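PDB 6SMT: 6-phosphogluconate dehydrogenase, NAD-binding from Mycolicibacterium smegmatis MC2 155, which reduces imines with S-enantioselectivity, probably using the bound NADPH as hydride donor. Local coordinates for residues S235-S240 / D282-R287. Sequence-based numbering, arbitrary orientation.
With NDP (NADPH dihydro-nicotinamide-adenine-dinucleotide phosphate), chain F.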
loop_
_atom_site.group_PDB
_atom_site.type_symbol
_atom_site.label_atom_id
_atom_site.label_comp_id
_atom_site.label_asym_id
_atom_site.label_seq_id
_atom_site.Cartn_x
_atom_site.Cartn_y
_atom_site.Cartn_z
ATOM N N SER B 235 17.531 -14.968 2.417
ATOM C CA SER B 235 17.700 -15.810 3.605
ATOM C C SER B 235 17.621 -15.030 4.921
ATOM O O SER B 235 17.401 -13.822 4.918
ATOM C CB SER B 235 19.075 -16.504 3.475
ATOM O OG SER B 235 20.051 -15.517 3.129
ATOM N N ASP B 236 17.727 -15.728 6.064
ATOM C CA ASP B 236 17.645 -15.105 7.414
ATOM C C ASP B 236 16.368 -14.249 7.493
ATOM O O ASP B 236 16.413 -13.115 7.880
ATOM C CB ASP B 236 18.881 -14.287 7.732
ATOM C CG ASP B 236 20.149 -15.177 7.724
ATOM O OD1 ASP B 236 20.108 -16.221 8.375
ATOM O OD2 ASP B 236 21.155 -14.854 6.986
ATOM N N ALA B 237 15.242 -14.905 7.194
ATOM C CA ALA B 237 13.939 -14.229 7.171
ATOM C C ALA B 237 13.463 -13.850 8.558
ATOM O O ALA B 237 13.626 -14.682 9.470
ATOM C CB ALA B 237 12.877 -15.124 6.582
ATOM N N SER B 238 12.902 -12.684 8.690
ATOM C CA SER B 238 12.116 -12.351 9.914
ATOM C C SER B 238 10.627 -12.582 9.637
ATOM O O SER B 238 9.852 -12.474 10.621
ATOM C CB SER B 238 12.311 -10.942 10.369
ATOM O OG SER B 238 11.824 -10.011 9.394
ATOM N N ALA B 239 10.222 -12.739 8.398
ATOM C CA ALA B 239 8.810 -13.081 8.071
ATOM C C ALA B 239 8.881 -13.960 6.798
ATOM O O ALA B 239 9.233 -13.451 5.714
ATOM C CB ALA B 239 7.985 -11.854 7.833
ATOM N N SER B 240 8.524 -15.207 6.960
ATOM C CA SER B 240 8.768 -16.197 5.889
ATOM C C SER B 240 7.599 -16.273 4.907
ATOM O O SER B 240 6.397 -15.987 5.205
ATOM C CB SER B 240 9.043 -17.524 6.399
ATOM O OG SER B 240 7.845 -18.151 6.910
ATOM N N ASP B 282 11.019 -21.015 3.298
ATOM C CA ASP B 282 11.699 -20.446 4.459
ATOM C C ASP B 282 12.252 -19.074 4.149
ATOM O O ASP B 282 12.724 -18.419 5.125
ATOM C CB ASP B 282 12.925 -21.275 4.875
ATOM C CG ASP B 282 12.656 -22.694 5.250
ATOM O OD1 ASP B 282 11.540 -22.986 5.651
ATOM O OD2 ASP B 282 13.649 -23.496 5.139
ATOM N N ASP B 283 12.220 -18.607 2.914
ATOM C CA ASP B 283 12.835 -17.324 2.570
ATOM C C ASP B 283 11.946 -16.139 3.002
ATOM O O ASP B 283 10.759 -16.341 3.370
ATOM C CB ASP B 283 13.015 -17.211 1.067
ATOM C CG ASP B 283 14.177 -17.987 0.497
ATOM O OD1 ASP B 283 14.925 -18.548 1.294
ATOM O OD2 ASP B 283 14.298 -17.963 -0.734
ATOM N N GLU B 284 12.579 -14.977 3.080
ATOM C CA GLU B 284 11.861 -13.712 3.295
ATOM C C GLU B 284 10.867 -13.478 2.160
ATOM O O GLU B 284 11.063 -13.865 0.994
ATOM C CB GLU B 284 12.922 -12.616 3.453
ATOM C CG GLU B 284 12.374 -11.260 3.866
ATOM C CD GLU B 284 11.913 -11.033 5.268
ATOM O OE1 GLU B 284 12.142 -11.876 6.088
ATOM O OE2 GLU B 284 11.381 -9.921 5.482
ATOM N N ILE B 285 9.844 -12.672 2.456
ATOM C CA ILE B 285 8.791 -12.331 1.503
ATOM C C ILE B 285 9.311 -11.543 0.326
ATOM O O ILE B 285 8.617 -11.461 -0.704
ATOM C CB ILE B 285 7.584 -11.716 2.316
ATOM C CG1 ILE B 285 8.000 -10.593 3.221
ATOM C CG2 ILE B 285 6.854 -12.783 3.168
ATOM C CD1 ILE B 285 8.335 -9.382 2.455
ATOM N N SER B 286 10.546 -11.031 0.316
ATOM C CA SER B 286 11.244 -10.446 -0.833
ATOM C C SER B 286 11.361 -11.403 -2.022
ATOM O O SER B 286 11.432 -11.008 -3.155
ATOM C CB SER B 286 12.603 -9.961 -0.399
ATOM O OG SER B 286 13.316 -11.033 0.228
ATOM N N ARG B 287 11.297 -12.700 -1.802
ATOM C CA ARG B 287 11.401 -13.686 -2.883
ATOM C C ARG B 287 10.123 -13.765 -3.683
ATOM O O ARG B 287 10.165 -14.249 -4.810
ATOM C CB ARG B 287 11.630 -15.045 -2.228
ATOM C CG ARG B 287 11.770 -16.221 -3.164
ATOM C CD ARG B 287 13.010 -16.219 -3.948
ATOM N NE ARG B 287 14.115 -16.757 -3.201
ATOM C CZ ARG B 287 15.334 -17.044 -3.692
ATOM N NH1 ARG B 287 15.655 -16.702 -4.938
ATOM N NH2 ARG B 287 16.224 -17.598 -2.877
HETATM P PA NDP F . 5.612 -18.432 11.562
HETATM O O1A NDP F . 4.315 -17.807 11.288
HETATM O O2A NDP F . 6.490 -18.859 10.438
HETATM O O5B NDP F . 5.361 -19.669 12.485
HETATM C C5B NDP F . 6.492 -20.525 12.870
HETATM C C4B NDP F . 6.270 -21.061 14.250
HETATM O O4B NDP F . 5.065 -21.884 14.290
HETATM C C3B NDP F . 7.428 -21.977 14.711
HETATM O O3B NDP F . 7.559 -21.860 16.118
HETATM C C2B NDP F . 6.896 -23.344 14.308
HETATM O O2B NDP F . 7.477 -24.441 14.957
HETATM C C1B NDP F . 5.453 -23.157 14.754
HETATM N N9A NDP F . 4.526 -24.149 14.245
HETATM C C8A NDP F . 4.121 -24.333 12.936
HETATM N N7A NDP F . 3.288 -25.360 12.806
HETATM C C5A NDP F . 3.228 -25.926 14.051
HETATM C C6A NDP F . 2.557 -27.048 14.606
HETATM N N6A NDP F . 1.729 -27.819 13.890
HETATM N N1A NDP F . 2.758 -27.332 15.899
HETATM C C2A NDP F . 3.570 -26.555 16.629
HETATM N N3A NDP F . 4.196 -25.446 16.245
HETATM C C4A NDP F . 4.004 -25.192 14.959
HETATM O O3 NDP F . 6.541 -17.558 12.560
HETATM P PN NDP F . 6.644 -16.061 13.039
HETATM O O1N NDP F . 7.448 -16.088 14.273
HETATM O O2N NDP F . 7.105 -15.267 11.884
HETATM O O5D NDP F . 5.169 -15.606 13.294
HETATM C C5D NDP F . 4.375 -16.196 14.365
HETATM C C4D NDP F . 3.018 -15.545 14.336
HETATM O O4D NDP F . 3.192 -14.118 14.585
HETATM C C3D NDP F . 2.270 -15.661 13.016
HETATM O O3D NDP F . 0.897 -15.992 13.233
HETATM C C2D NDP F . 2.487 -14.320 12.354
HETATM O O2D NDP F . 1.449 -13.918 11.466
HETATM C C1D NDP F . 2.544 -13.396 13.581
HETATM N N1N NDP F . 3.301 -12.158 13.299
HETATM C C2N NDP F . 4.588 -12.219 12.835
HETATM C C3N NDP F . 5.288 -11.081 12.530
HETATM C C7N NDP F . 6.645 -11.159 11.994
HETATM O O7N NDP F . 7.172 -10.054 11.691
HETATM N N7N NDP F . 7.350 -12.268 11.863
HETATM C C4N NDP F . 4.621 -9.778 12.650
HETATM C C5N NDP F . 3.320 -9.807 13.203
HETATM C C6N NDP F . 2.711 -10.939 13.511
HETATM P P2B NDP F . 8.893 -25.005 14.344
HETATM O O1X NDP F . 9.983 -24.028 14.764
HETATM O O2X NDP F . 9.017 -26.332 14.980
HETATM O O3X NDP F . 8.747 -25.080 12.827
HETATM O O HOH W 1 15.187 -17.682 6.029
#
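Buried Glu284 reaches from the 282-287 segment across to the backbone of 237-239, its CG anti to the backbone N (chi1 -172°) and its chain bent at chi2, so that one carboxylate oxygen faces two consecutive amides. Ser238 N meets the syn lone pair of Glu284 OE1 at 2.8 Å in a bent bond (131°); Ala239 N comes to the same OE1 at 3.1 Å, nearly straight (166°) but from above the carboxylate plane. Packing is tight here: Ala237 CB lies 3.4 Å from Glu284 OE1 and also touches the backbone of Asp283. Beyond the carboxylate a single backbone bridge pairs Ser240 with Glu284, through a weak bond from Ile285 N to Ala239 O and a backbone bond between Asp283 and Val241; Ser240 CA makes a CA-H...O contact with Asp283 O (3.2 Å). The contact belongs to the helical C-terminal domain, where the loop between helices 204-231 and 241-257 meets the chain leaving helix 263-280. Ala239 N shares its peptide with Ser238 O, so Glu284 probably helps orient that carbonyl, which accepts from NADPH N7N at 2.8 Å. Ser243 OG also bonds NADPH, as do Asn40, Thr42 and Lys45 of the second subunit, among others. Ser240 N-caps helix 241-257, its OG bonded to Ser243 N and Ser242 OG. The side holding exposed Asp282, whose CB is directed away from 235-240, is looser: a water accepts from Ala237 N and donates to Asp282 O (2.7 Å).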